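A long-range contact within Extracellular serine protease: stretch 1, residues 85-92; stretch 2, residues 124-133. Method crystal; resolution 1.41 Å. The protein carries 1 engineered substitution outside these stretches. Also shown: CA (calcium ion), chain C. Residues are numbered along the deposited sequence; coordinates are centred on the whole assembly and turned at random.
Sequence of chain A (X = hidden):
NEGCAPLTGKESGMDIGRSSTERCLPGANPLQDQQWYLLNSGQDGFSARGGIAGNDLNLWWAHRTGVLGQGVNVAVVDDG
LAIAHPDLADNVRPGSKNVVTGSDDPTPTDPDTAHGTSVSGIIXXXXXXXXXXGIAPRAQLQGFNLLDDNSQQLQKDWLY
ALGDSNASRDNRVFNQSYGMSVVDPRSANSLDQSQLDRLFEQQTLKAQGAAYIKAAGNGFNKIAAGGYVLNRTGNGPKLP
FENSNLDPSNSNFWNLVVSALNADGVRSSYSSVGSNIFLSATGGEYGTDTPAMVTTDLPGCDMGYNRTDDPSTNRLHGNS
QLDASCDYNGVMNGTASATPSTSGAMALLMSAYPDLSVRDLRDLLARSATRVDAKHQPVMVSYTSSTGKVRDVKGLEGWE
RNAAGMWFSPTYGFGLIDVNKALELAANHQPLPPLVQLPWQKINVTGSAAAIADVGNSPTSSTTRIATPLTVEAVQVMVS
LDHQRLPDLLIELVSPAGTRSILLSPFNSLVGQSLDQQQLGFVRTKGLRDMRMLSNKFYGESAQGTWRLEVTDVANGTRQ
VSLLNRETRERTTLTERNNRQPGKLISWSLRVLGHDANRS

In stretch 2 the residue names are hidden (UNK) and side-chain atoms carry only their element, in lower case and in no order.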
ATOM      1  N   HIS A  85      -6.022  25.717  -5.202  1.00 12.55           N
ATOM      2  CA  HIS A  85      -6.715  25.268  -6.407  1.00 12.45           C
ATOM      3  C   HIS A  85      -8.190  25.633  -6.328  1.00 12.46           C
ATOM      4  O   HIS A  85      -8.827  25.394  -5.296  1.00 11.88           O
ATOM      5  CB  HIS A  85      -6.604  23.752  -6.554  1.00 12.31           C
ATOM      6  CG  HIS A  85      -6.954  23.253  -7.922  1.00 11.59           C
ATOM      7  ND1 HIS A  85      -8.241  23.255  -8.417  1.00 11.10           N
ATOM      8  CD2 HIS A  85      -6.170  22.780  -8.917  1.00 11.83           C
ATOM      9  CE1 HIS A  85      -8.237  22.777  -9.648  1.00 11.83           C
ATOM     10  NE2 HIS A  85      -6.993  22.473  -9.972  1.00 12.07           N
ATOM     11  N   PRO A  86      -8.748  26.209  -7.407  1.00 12.92           N
ATOM     12  CA  PRO A  86     -10.139  26.667  -7.338  1.00 13.12           C
ATOM     13  C   PRO A  86     -11.154  25.546  -7.107  1.00 12.92           C
ATOM     14  O   PRO A  86     -12.253  25.800  -6.586  1.00 13.60           O
ATOM     15  CB  PRO A  86     -10.373  27.334  -8.706  1.00 13.65           C
ATOM     16  CG  PRO A  86      -9.278  26.851  -9.584  1.00 14.63           C
ATOM     17  CD  PRO A  86      -8.107  26.566  -8.686  1.00 12.79           C
ATOM     18  N   ASP A  87     -10.776  24.313  -7.446  1.00 12.50           N
ATOM     19  CA  ASP A  87     -11.674  23.176  -7.262  1.00 12.32           C
ATOM     20  C   ASP A  87     -11.319  22.337  -6.038  1.00 12.30           C
ATOM     21  O   ASP A  87     -11.862  21.250  -5.868  1.00 12.58           O
ATOM     22  CB  ASP A  87     -11.747  22.316  -8.536  1.00 12.34           C
ATOM     23  CG  ASP A  87     -13.159  21.807  -8.818  1.00 12.31           C
ATOM     24  OD1 ASP A  87     -14.137  22.373  -8.264  1.00 12.77           O
ATOM     25  OD2 ASP A  87     -13.305  20.851  -9.616  1.00 12.42           O
ATOM     26  N   LEU A  88     -10.428  22.857  -5.188  1.00 12.35           N
ATOM     27  CA  LEU A  88     -10.073  22.204  -3.916  1.00 12.01           C
ATOM     28  C   LEU A  88     -10.204  23.096  -2.686  1.00 12.02           C
ATOM     29  O   LEU A  88     -10.509  22.609  -1.596  1.00 12.13           O
ATOM     30  CB  LEU A  88      -8.647  21.637  -3.952  1.00 12.11           C
ATOM     31  CG  LEU A  88      -8.378  20.541  -4.987  1.00 11.50           C
ATOM     32  CD1 LEU A  88      -6.889  20.251  -5.079  1.00 13.27           C
ATOM     33  CD2 LEU A  88      -9.154  19.262  -4.660  1.00 13.15           C
ATOM     34  N   ALA A  89      -9.969  24.395  -2.864  1.00 12.13           N
ATOM     35  CA  ALA A  89      -9.809  25.325  -1.747  1.00 12.54           C
ATOM     36  C   ALA A  89     -10.947  25.285  -0.740  1.00 12.90           C
ATOM     37  O   ALA A  89     -10.703  25.287   0.466  1.00 13.90           O
ATOM     38  CB  ALA A  89      -9.607  26.749  -2.268  1.00 12.59           C
ATOM     39  N   ASP A  90     -12.186  25.233  -1.235  1.00 13.30           N
ATOM     40  CA  ASP A  90     -13.348  25.225  -0.336  1.00 14.10           C
ATOM     41  C   ASP A  90     -13.363  24.023   0.604  1.00 13.72           C
ATOM     42  O   ASP A  90     -14.009  24.066   1.658  1.00 14.21           O
ATOM     43  CB  ASP A  90     -14.665  25.251  -1.119  1.00 14.71           C
ATOM     44  CG  ASP A  90     -14.945  26.584  -1.782  1.00 17.34           C
ATOM     45  OD1 ASP A  90     -14.254  27.580  -1.476  1.00 20.28           O
ATOM     46  OD2 ASP A  90     -15.879  26.627  -2.617  1.00 20.97           O
ATOM     47  N   ASN A  91     -12.672  22.954   0.213  1.00 13.42           N
ATOM     48  CA  ASN A  91     -12.617  21.738   1.020  1.00 13.46           C
ATOM     49  C   ASN A  91     -11.346  21.578   1.841  1.00 13.55           C
ATOM     50  O   ASN A  91     -11.166  20.570   2.514  1.00 14.68           O
ATOM     51  CB  ASN A  91     -12.856  20.505   0.138  1.00 13.01           C
ATOM     52  CG  ASN A  91     -14.322  20.349  -0.246  1.00 12.67           C
ATOM     53  OD1 ASN A  91     -15.209  20.959   0.378  1.00 13.77           O
ATOM     54  ND2 ASN A  91     -14.591  19.549  -1.265  1.00 12.78           N
ATOM     55  N   VAL A  92     -10.470  22.572   1.811  1.00 13.56           N
ATOM     56  CA  VAL A  92      -9.254  22.489   2.611  1.00 14.11           C
ATOM     57  C   VAL A  92      -9.558  22.989   4.009  1.00 14.86           C
ATOM     58  O   VAL A  92     -10.104  24.077   4.173  1.00 16.29           O
ATOM     59  CB  VAL A  92      -8.106  23.303   1.970  1.00 14.01           C
ATOM     60  CG1 VAL A  92      -6.885  23.361   2.880  1.00 14.94           C
ATOM     61  CG2 VAL A  92      -7.730  22.712   0.615  1.00 14.59           C
ATOM     62  N   UNK A 124     -12.036  14.635  -3.247  1.00  9.87           N
ATOM     63  CA  UNK A 124     -12.846  15.743  -2.757  1.00 10.56           C
ATOM     64  C   UNK A 124     -12.814  17.010  -3.618  1.00 10.45           C
ATOM     65  O   UNK A 124     -12.937  18.119  -3.093  1.00 11.10           O
ATOM     66  c   UNK A 124     -12.460  16.059  -1.310  1.00 11.20           C
ATOM     67  N   UNK A 125     -12.691  16.867  -4.935  1.00 10.43           N
ATOM     68  CA  UNK A 125     -12.896  18.038  -5.796  1.00 10.51           C
ATOM     69  C   UNK A 125     -14.278  18.616  -5.490  1.00 11.17           C
ATOM     70  O   UNK A 125     -15.256  17.881  -5.306  1.00 10.33           O
ATOM     71  c   UNK A 125     -12.749  17.683  -7.272  1.00 10.83           C
ATOM     72  N   UNK A 126     -14.344  19.938  -5.436  1.00 11.71           N
ATOM     73  CA  UNK A 126     -15.554  20.631  -5.005  1.00 12.39           C
ATOM     74  C   UNK A 126     -16.696  20.442  -6.007  1.00 12.21           C
ATOM     75  O   UNK A 126     -16.483  20.432  -7.226  1.00 12.62           O
ATOM     76  c   UNK A 126     -16.502  22.920  -4.382  1.00 12.98           C
ATOM     77  c   UNK A 126     -14.201  22.266  -3.682  1.00 13.93           C
ATOM     78  c   UNK A 126     -15.250  22.139  -4.766  1.00 12.35           C
ATOM     79  N   UNK A 127     -17.902  20.243  -5.484  1.00 13.00           N
ATOM     80  CA  UNK A 127     -19.094  20.143  -6.312  1.00 13.88           C
ATOM     81  C   UNK A 127     -19.612  21.548  -6.621  1.00 14.09           C
ATOM     82  O   UNK A 127     -20.208  22.209  -5.774  1.00 15.45           O
ATOM     83  c   UNK A 127     -20.159  19.332  -5.580  1.00 14.14           C
ATOM     84  c   UNK A 127     -21.337  18.979  -6.458  1.00 15.04           C
ATOM     85  o   UNK A 127     -21.207  19.030  -7.696  1.00 15.18           O
ATOM     86  o   UNK A 127     -22.393  18.620  -5.893  1.00 18.88           O
ATOM     87  N   UNK A 128     -19.337  22.004  -7.835  1.00 14.07           N
ATOM     88  CA  UNK A 128     -19.644  23.379  -8.231  1.00 14.03           C
ATOM     89  C   UNK A 128     -19.845  23.419  -9.751  1.00 14.71           C
ATOM     90  O   UNK A 128     -20.351  22.452 -10.332  1.00 15.33           O
ATOM     91  c   UNK A 128     -18.537  24.329  -7.744  1.00 14.20           C
ATOM     92  o   UNK A 128     -17.010  23.047  -9.072  1.00 12.49           O
ATOM     93  c   UNK A 128     -17.151  23.873  -8.167  1.00 13.13           C
ATOM     94  n   UNK A 128     -16.119  24.405  -7.513  1.00 13.77           N
ATOM     95  N   UNK A 129     -19.463  24.522 -10.396  1.00 15.16           N
ATOM     96  CA  UNK A 129     -19.654  24.647 -11.844  1.00 15.24           C
ATOM     97  C   UNK A 129     -18.344  24.605 -12.634  1.00 15.14           C
ATOM     98  O   UNK A 129     -18.309  24.940 -13.829  1.00 15.60           O
ATOM     99  c   UNK A 129     -20.444  25.914 -12.176  1.00 15.76           C
ATOM    100  N   UNK A 130     -17.267  24.188 -11.966  1.00 14.48           N
ATOM    101  CA  UNK A 130     -15.957  24.063 -12.608  1.00 14.11           C
ATOM    102  C   UNK A 130     -15.369  22.670 -12.425  1.00 13.29           C
ATOM    103  O   UNK A 130     -15.730  21.956 -11.491  1.00 13.59           O
ATOM    104  c   UNK A 130     -14.944  25.139 -12.121  1.00 14.07           C
ATOM    105  c   UNK A 130     -13.475  25.812 -10.124  1.00 16.07           C
ATOM    106  c   UNK A 130     -15.437  26.547 -12.484  1.00 15.25           C
ATOM    107  c   UNK A 130     -14.684  25.015 -10.616  1.00 14.90           C
ATOM    108  N   UNK A 131     -14.488  22.281 -13.336  1.00 12.71           N
ATOM    109  CA  UNK A 131     -13.674  21.090 -13.142  1.00 12.42           C
ATOM    110  C   UNK A 131     -14.436  19.803 -12.945  1.00 12.34           C
ATOM    111  O   UNK A 131     -15.388  19.507 -13.673  1.00 12.68           O
ATOM    112  N   UNK A 132     -14.001  19.054 -11.939  1.00 11.99           N
ATOM    113  CA  UNK A 132     -14.488  17.704 -11.675  1.00 11.38           C
ATOM    114  C   UNK A 132     -15.357  17.676 -10.419  1.00 11.31           C
ATOM    115  O   UNK A 132     -15.530  18.693  -9.728  1.00 11.73           O
ATOM    116  c   UNK A 132     -12.516  16.528 -12.766  1.00 11.74           C
ATOM    117  o   UNK A 132     -12.443  17.289 -10.451  1.00 12.61           O
ATOM    118  c   UNK A 132     -13.303  16.748 -11.460  1.00 11.28           C
ATOM    119  N   UNK A 133     -15.904  16.497 -10.132  1.00 11.29           N
ATOM    120  CA  UNK A 133     -16.653  16.263  -8.905  1.00 11.26           C
ATOM    121  C   UNK A 133     -15.922  15.196  -8.103  1.00 11.12           C
ATOM    122  O   UNK A 133     -15.657  14.111  -8.609  1.00 11.67           O
ATOM    123  c   UNK A 133     -21.386  15.317  -7.272  1.00 12.38           C
ATOM    124  n   UNK A 133     -22.654  14.549  -7.527  1.00 12.39           N
ATOM    125  c   UNK A 133     -18.076  15.795  -9.228  1.00 11.55           C
ATOM    126  c   UNK A 133     -20.369  15.143  -8.388  1.00 12.98           C
ATOM    127  c   UNK A 133     -19.024  15.775  -8.022  1.00 11.58           C
TER
HETATM  128 CA    CA C 901     -15.804  20.996  -9.349  1.00 12.10          CA
HETATM  129  O   HOH W   1     -16.377  26.410  -5.421  1.00 25.84           O

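Position 124 carries one side-chain carbon, 4.1 Å from Asn-91 ND2, so CB is the whole side chain: Ala-124. Its carbonyl accepts a hydrogen bond from the amide of Asn-91 (ND2 to Ala-124 O, 2.8 Å, 159° at the hydrogen).

Position 125 again has a single carbon, 4.0 Å from Asp-87 OD2, and is Ala-125. Its CA lies 3.4 Å from Asp-87 O, a CA-H...O contact with 137° at the hydrogen.

Position 126 has three carbons, one carrying the other two. One of the two outer carbons lies 3.7 Å from Asn-91 ND2 and 4.0 Å from Asp-90 CB. A fork at CB without oxygen gives Val-126, whose CB points toward stretch 1. The backbone is held as well: Val-126 N donates to Asp-87 O at 2.8 Å and a nearly straight 167°.

Position 127 has two carbons, the second bearing two oxygens, and its side chain points away and touches nothing on stretch 1. The carboxylate on a single CB makes it Asp-127.

At position 128 two carbons end in one oxygen and one nitrogen. The side-chain nitrogen lies 2.9 Å from Asp-87 OD1, while the oxygen faces the calcium ion. This is the amide of Asn-128, and ND2 donates a hydrogen bond to that OD1. The same ND2 donates to a water that in turn donates to Asp-90 OD2, both legs 2.9 Å.

Position 129 has one carbon, directed away and touching nothing on stretch 1: Ala-129.

Position 130 has four carbons, forked at the first, with one arm two carbons long. The end carbon of that arm packs on proline, 3.7 Å from Pro-86 CB. The branching identifies Ile-130.

Position 131 has no side-chain atoms and is Gly-131. Phi is positive (59°), and an ideal CB would stand 2.4 Å from Asp-87 OD2, a clash.

Position 132 shows one carbon bearing an oxygen and a carbon; the side-chain oxygen lies 3.8 Å from Asp-87 OD2. It is Thr-132, and its backbone N donates to Asp-87 OD2 at 3.0 Å.

Position 133 has four carbons in a row ending in nitrogen; it points away and touches nothing on stretch 1. This is the extended Lys-133.

The contact works through calcium. Asp-87 binds it with both carboxylate oxygens (Asp-87 OD1 2.4 Å and OD2 2.5 Å from the calcium ion), and stretch 2 curls round the ion to supply Val-126 O at 2.3 Å and Asn-128 OD1, Ile-130 O and Thr-132 O at 2.4 Å each; one further ligand comes from elsewhere in the structure. Shared coordination explains why Asp-87 OD2 and Thr-132 O, both acceptors, sit 3.1 Å apart. Hydrogen bonds to the carboxylate and to Asp-87 O reinforce the join.

Stretch 2 124-133: AAVDNAIGTK
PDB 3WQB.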